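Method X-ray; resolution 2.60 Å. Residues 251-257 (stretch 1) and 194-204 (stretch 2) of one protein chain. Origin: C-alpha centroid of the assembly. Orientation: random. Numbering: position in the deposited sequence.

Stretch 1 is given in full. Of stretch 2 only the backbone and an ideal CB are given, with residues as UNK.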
ATOM      1  N   LEU B 251      -6.354  -5.373  -9.263  1.00 26.87           N
ATOM      2  CA  LEU B 251      -5.447  -5.612  -8.142  1.00 20.76           C
ATOM      3  C   LEU B 251      -4.669  -6.912  -8.293  1.00 31.57           C
ATOM      4  O   LEU B 251      -5.200  -7.922  -8.753  1.00 32.84           O
ATOM      5  CB  LEU B 251      -6.197  -5.658  -6.813  1.00 19.10           C
ATOM      6  CG  LEU B 251      -6.373  -4.365  -6.019  1.00 32.71           C
ATOM      7  CD1 LEU B 251      -7.001  -4.670  -4.660  1.00 23.14           C
ATOM      8  CD2 LEU B 251      -5.056  -3.624  -5.862  1.00 28.36           C
ATOM      9  N   ALA B 252      -3.413  -6.884  -7.867  1.00 38.53           N
ATOM     10  CA  ALA B 252      -2.582  -8.077  -7.818  1.00 29.63           C
ATOM     11  C   ALA B 252      -1.987  -8.211  -6.425  1.00 24.49           C
ATOM     12  O   ALA B 252      -1.701  -7.215  -5.773  1.00 30.40           O
ATOM     13  CB  ALA B 252      -1.489  -8.014  -8.870  1.00 29.62           C
ATOM     14  N   SER B 253      -1.806  -9.444  -5.968  1.00 31.36           N
ATOM     15  CA  SER B 253      -1.382  -9.689  -4.598  1.00 28.04           C
ATOM     16  C   SER B 253      -0.239 -10.699  -4.579  1.00 35.68           C
ATOM     17  O   SER B 253      -0.209 -11.631  -5.384  1.00 31.86           O
ATOM     18  CB  SER B 253      -2.558 -10.183  -3.752  1.00 27.69           C
ATOM     19  OG  SER B 253      -2.177 -10.358  -2.397  1.00 41.48           O
ATOM     20  N   GLY B 254       0.707 -10.509  -3.666  1.00 29.85           N
ATOM     21  CA  GLY B 254       1.878 -11.359  -3.637  1.00 29.31           C
ATOM     22  C   GLY B 254       2.473 -11.597  -2.265  1.00 34.72           C
ATOM     23  O   GLY B 254       2.479 -10.721  -1.404  1.00 28.53           O
ATOM     24  N   THR B 255       2.971 -12.809  -2.066  1.00 36.13           N
ATOM     25  CA  THR B 255       3.690 -13.158  -0.854  1.00 31.32           C
ATOM     26  C   THR B 255       4.947 -13.901  -1.262  1.00 40.74           C
ATOM     27  O   THR B 255       4.888 -14.870  -2.015  1.00 39.99           O
ATOM     28  CB  THR B 255       2.853 -14.024   0.095  1.00 30.97           C
ATOM     29  OG1 THR B 255       1.818 -14.679  -0.647  1.00 52.86           O
ATOM     30  CG2 THR B 255       2.218 -13.174   1.174  1.00 29.78           C
ATOM     31  N   MET B 256       6.088 -13.436  -0.775  1.00 40.46           N
ATOM     32  CA  MET B 256       7.356 -14.032  -1.149  1.00 40.59           C
ATOM     33  C   MET B 256       7.972 -14.766   0.032  1.00 38.99           C
ATOM     34  O   MET B 256       7.944 -14.272   1.159  1.00 38.08           O
ATOM     35  CB  MET B 256       8.308 -12.961  -1.663  1.00 42.48           C
ATOM     36  CG  MET B 256       9.537 -13.501  -2.339  1.00 37.03           C
ATOM     37  SD  MET B 256      10.492 -12.155  -3.041  1.00 55.02           S
ATOM     38  CE  MET B 256       9.294 -11.456  -4.171  1.00 41.43           C
ATOM     39  N   PHE B 257       8.535 -15.941  -0.234  1.00 41.72           N
ATOM     40  CA  PHE B 257       9.156 -16.757   0.809  1.00 43.06           C
ATOM     41  C   PHE B 257      10.588 -17.148   0.454  1.00 46.22           C
ATOM     42  O   PHE B 257      10.923 -17.314  -0.721  1.00 46.88           O
ATOM     43  CB  PHE B 257       8.359 -18.040   1.058  1.00 45.27           C
ATOM     44  CG  PHE B 257       6.939 -17.823   1.495  1.00 35.59           C
ATOM     45  CD1 PHE B 257       5.933 -17.625   0.561  1.00 37.08           C
ATOM     46  CD2 PHE B 257       6.603 -17.862   2.837  1.00 35.45           C
ATOM     47  CE1 PHE B 257       4.618 -17.447   0.964  1.00 35.04           C
ATOM     48  CE2 PHE B 257       5.290 -17.685   3.247  1.00 38.03           C
ATOM     49  CZ  PHE B 257       4.297 -17.477   2.308  1.00 29.61           C
ATOM     50  N   UNK B 194      15.945  -5.426  -4.640  1.00 40.89           N
ATOM     51  CA  UNK B 194      15.869  -6.432  -5.690  1.00 41.78           C
ATOM     52  C   UNK B 194      14.622  -7.277  -5.512  1.00 40.12           C
ATOM     53  O   UNK B 194      13.986  -7.682  -6.484  1.00 39.68           O
ATOM     54  CB  UNK B 194      17.118  -7.315  -5.689  1.00 41.78           C
ATOM     55  N   UNK B 195      14.278  -7.539  -4.257  1.00 39.29           N
ATOM     56  CA  UNK B 195      13.016  -8.177  -3.940  1.00 41.19           C
ATOM     57  C   UNK B 195      11.865  -7.324  -4.466  1.00 43.58           C
ATOM     58  O   UNK B 195      11.010  -7.812  -5.203  1.00 48.33           O
ATOM     59  CB  UNK B 195      12.884  -8.399  -2.432  1.00 41.19           C
ATOM     60  N   UNK B 196      11.858  -6.049  -4.096  1.00 36.94           N
ATOM     61  CA  UNK B 196      10.846  -5.121  -4.587  1.00 36.27           C
ATOM     62  C   UNK B 196      10.845  -5.054  -6.110  1.00 35.84           C
ATOM     63  O   UNK B 196       9.785  -5.067  -6.733  1.00 38.13           O
ATOM     64  CB  UNK B 196      11.077  -3.727  -4.001  1.00 36.27           C
ATOM     65  N   UNK B 197      12.038  -4.978  -6.695  1.00 41.65           N
ATOM     66  CA  UNK B 197      12.222  -4.954  -8.149  1.00 35.82           C
ATOM     67  C   UNK B 197      11.468  -6.101  -8.825  1.00 37.24           C
ATOM     68  O   UNK B 197      10.666  -5.884  -9.730  1.00 37.73           O
ATOM     69  CB  UNK B 197      13.710  -5.031  -8.496  1.00 35.82           C
ATOM     70  N   UNK B 198      11.751  -7.323  -8.386  1.00 42.03           N
ATOM     71  CA  UNK B 198      11.172  -8.517  -8.987  1.00 43.84           C
ATOM     72  C   UNK B 198       9.693  -8.679  -8.616  1.00 41.22           C
ATOM     73  O   UNK B 198       8.892  -9.129  -9.435  1.00 43.57           O
ATOM     74  CB  UNK B 198      11.960  -9.755  -8.553  1.00 43.84           C
ATOM     75  N   UNK B 199       9.336  -8.296  -7.393  1.00 33.68           N
ATOM     76  CA  UNK B 199       7.956  -8.391  -6.918  1.00 35.81           C
ATOM     77  C   UNK B 199       6.997  -7.592  -7.790  1.00 36.65           C
ATOM     78  O   UNK B 199       5.818  -7.922  -7.894  1.00 45.50           O
ATOM     79  CB  UNK B 199       7.863  -7.906  -5.470  1.00 35.81           C
ATOM     80  N   UNK B 200       7.503  -6.524  -8.389  1.00 28.94           N
ATOM     81  CA  UNK B 200       6.689  -5.665  -9.230  1.00 32.03           C
ATOM     82  C   UNK B 200       6.552  -6.174 -10.664  1.00 40.07           C
ATOM     83  O   UNK B 200       5.446  -6.223 -11.202  1.00 48.43           O
ATOM     84  CB  UNK B 200       7.282  -4.255  -9.243  1.00 32.03           C
ATOM     85  N   UNK B 201       7.673  -6.535 -11.285  1.00 37.85           N
ATOM     86  CA  UNK B 201       7.683  -6.867 -12.712  1.00 34.28           C
ATOM     87  C   UNK B 201       7.010  -8.195 -13.066  1.00 34.82           C
ATOM     88  O   UNK B 201       6.620  -8.402 -14.213  1.00 39.23           O
ATOM     89  CB  UNK B 201       9.130  -6.900 -13.208  1.00 34.28           C
ATOM     90  N   UNK B 202       6.862  -9.087 -12.092  1.00 30.11           N
ATOM     91  CA  UNK B 202       6.266 -10.397 -12.354  1.00 37.84           C
ATOM     92  C   UNK B 202       4.777 -10.434 -12.051  1.00 40.93           C
ATOM     93  O   UNK B 202       4.122 -11.459 -12.223  1.00 38.87           O
ATOM     94  CB  UNK B 202       6.980 -11.470 -11.530  1.00 37.84           C
ATOM     95  N   UNK B 203       4.248  -9.334 -11.573  1.00 43.33           N
ATOM     96  CA  UNK B 203       2.920  -9.313 -11.031  1.00 38.48           C
ATOM     97  C   UNK B 203       1.828  -8.917 -11.989  1.00 35.54           C
ATOM     98  O   UNK B 203       0.698  -8.889 -11.632  1.00 38.16           O
ATOM     99  CB  UNK B 203       2.891  -8.365  -9.831  1.00 38.48           C
ATOM    100  N   UNK B 204       2.191  -8.576 -13.189  1.00 41.95           N
ATOM    101  CA  UNK B 204       1.228  -8.412 -14.221  1.00 40.76           C
ATOM    102  C   UNK B 204       0.488  -9.650 -14.639  1.00 49.12           C
ATOM    103  O   UNK B 204      -0.665  -9.572 -14.948  1.00 52.15           O
ATOM    104  CB  UNK B 204       1.922  -7.811 -15.445  1.00 40.76           C
TER

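Stretch 1 is a beta strand, and stretch 2 is a helix from 194 to 201 followed by a turn, the two running 140° apart in direction. The strand turns alternate residues to the helix: Ala 252, Gly 254 and Met 256. The side chains facing the helix are apolar, and of them only Met 256 is long, so the surface to be matched has a long thioether at one end and a low, nearly bare floor at the other.

Position 194 has helical backbone angles, and its CB has nothing of stretch 1 within 5.5 Å. Stretch 1 sets no demand there, and any helix-compatible residue would do; the residue is Leu 194.

At position 195 CA-to-CB points toward the strand, and the ideal CB lies 4.5 Å from Met 256 SD. Valine, isoleucine or threonine could fill that gap with a gamma branch; alanine would fit but leave the gap to the sulfur open. The deposited residue is Val 195, with chi1 in the t well; its CG1 packs 3.7 Å from Met 256 SD, a van der Waals contact between two apolar groups.

Position 196 points away and 197 is out of reach, so the strand selects for neither. They are Ala 196 and Tyr 197.

Position 198 points sideways, its ideal CB 5.4 Å from Met 256 CE. CB alone falls short, but any apolar chain with a gamma carbon set toward that methyl could reach it, so valine, leucine, isoleucine or methionine would all suit. Met 198 is found, its CG 4.1 Å from Met 256 CE. Its chi1 of 114° lies between the usual wells.

Position 199 points toward the strand, but here the ideal CB is already 4.0 Å from Met 256 CE. The contact is made at the CB itself, so a small residue is enough: alanine, serine or perhaps cysteine. It is Ser 199, whose CB makes the 4.0 Å contact with Met 256 CE. Its hydroxyl, with chi1 p, turns back to the helix and donates a hydrogen bond from Ser 199 OG to Ala 196 O, at 2.7 Å.

Positions 200 and 201 are out of reach of stretch 1, which sets no limit on size or polarity there; they are Ala 200 and Val 201. Position 202, in the turn, has no strand atom near its CB, so a polar residue able to serve the helix end is as plausible as any. In Thr 202, OG1 donates to Met 198 O at 3.0 Å.

Position 203 points toward the strand where the backbones come nearest, its CA 6.5 Å from the CA of Ala 252. The ideal CB is 4.5 Å from Ala 252 CB, and Gly 254 beyond offers no side chain. Leucine, isoleucine or methionine could cover this low floor. Leu 203 does so: its CG lies 3.7 Å from Ala 252 CB, and its CD1 is 4.2 Å from Ser 253 O.

Position 204 points away, so polar or apolar residues would suit equally; it is Thr 204.

Stretch 2, residues 194-204: LVAYMSAVTLT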
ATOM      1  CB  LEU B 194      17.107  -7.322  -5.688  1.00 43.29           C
ATOM      2  CG  LEU B 194      18.370  -6.700  -6.275  1.00 47.40           C
ATOM      3  CD1 LEU B 194      19.581  -7.539  -5.906  1.00 46.02           C
ATOM      4  CD2 LEU B 194      18.230  -6.580  -7.782  1.00 39.31           C
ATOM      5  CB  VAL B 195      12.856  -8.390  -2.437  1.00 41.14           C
ATOM      6  CG1 VAL B 195      11.409  -8.711  -2.108  1.00 35.59           C
ATOM      7  CG2 VAL B 195      13.772  -9.504  -1.979  1.00 35.94           C
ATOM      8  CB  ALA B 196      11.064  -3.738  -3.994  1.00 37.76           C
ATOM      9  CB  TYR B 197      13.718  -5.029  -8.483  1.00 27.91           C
ATOM     10  CG  TYR B 197      14.127  -4.588  -9.876  1.00 34.79           C
ATOM     11  CD1 TYR B 197      13.347  -4.878 -10.990  1.00 34.75           C
ATOM     12  CD2 TYR B 197      15.313  -3.888 -10.075  1.00 36.94           C
ATOM     13  CE1 TYR B 197      13.730  -4.480 -12.257  1.00 36.75           C
ATOM     14  CE2 TYR B 197      15.706  -3.485 -11.341  1.00 33.44           C
ATOM     15  CZ  TYR B 197      14.912  -3.785 -12.428  1.00 40.19           C
ATOM     16  OH  TYR B 197      15.297  -3.384 -13.687  1.00 42.89           O
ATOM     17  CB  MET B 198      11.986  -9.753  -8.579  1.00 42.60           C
ATOM     18  CG  MET B 198      11.267 -10.760  -7.698  1.00 48.58           C
ATOM     19  SD  MET B 198      10.268 -11.921  -8.643  1.00 54.95           S
ATOM     20  CE  MET B 198      11.301 -12.115 -10.088  1.00 50.39           C
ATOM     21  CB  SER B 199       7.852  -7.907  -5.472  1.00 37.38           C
ATOM     22  OG  SER B 199       7.985  -6.497  -5.407  1.00 33.06           O
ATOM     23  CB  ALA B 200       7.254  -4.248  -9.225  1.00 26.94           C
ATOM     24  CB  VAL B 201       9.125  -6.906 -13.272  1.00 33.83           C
ATOM     25  CG1 VAL B 201       9.796  -5.555 -13.109  1.00 34.02           C
ATOM     26  CG2 VAL B 201       9.937  -7.995 -12.588  1.00 44.50           C
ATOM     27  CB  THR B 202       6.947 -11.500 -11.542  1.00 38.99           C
ATOM     28  OG1 THR B 202       6.863 -11.197 -10.144  1.00 37.28           O
ATOM     29  CG2 THR B 202       8.391 -11.633 -11.958  1.00 42.56           C
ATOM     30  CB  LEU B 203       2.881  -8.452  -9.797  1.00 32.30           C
ATOM     31  CG  LEU B 203       2.023  -9.003  -8.706  1.00 30.22           C
ATOM     32  CD1 LEU B 203       2.399 -10.420  -8.452  1.00 29.31           C
ATOM     33  CD2 LEU B 203       2.161  -8.200  -7.446  1.00 37.39           C
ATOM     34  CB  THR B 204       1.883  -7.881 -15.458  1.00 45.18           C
ATOM     35  OG1 THR B 204       3.163  -8.500 -15.601  1.00 56.68           O
ATOM     36  CG2 THR B 204       2.041  -6.438 -15.310  1.00 56.60           C
TER
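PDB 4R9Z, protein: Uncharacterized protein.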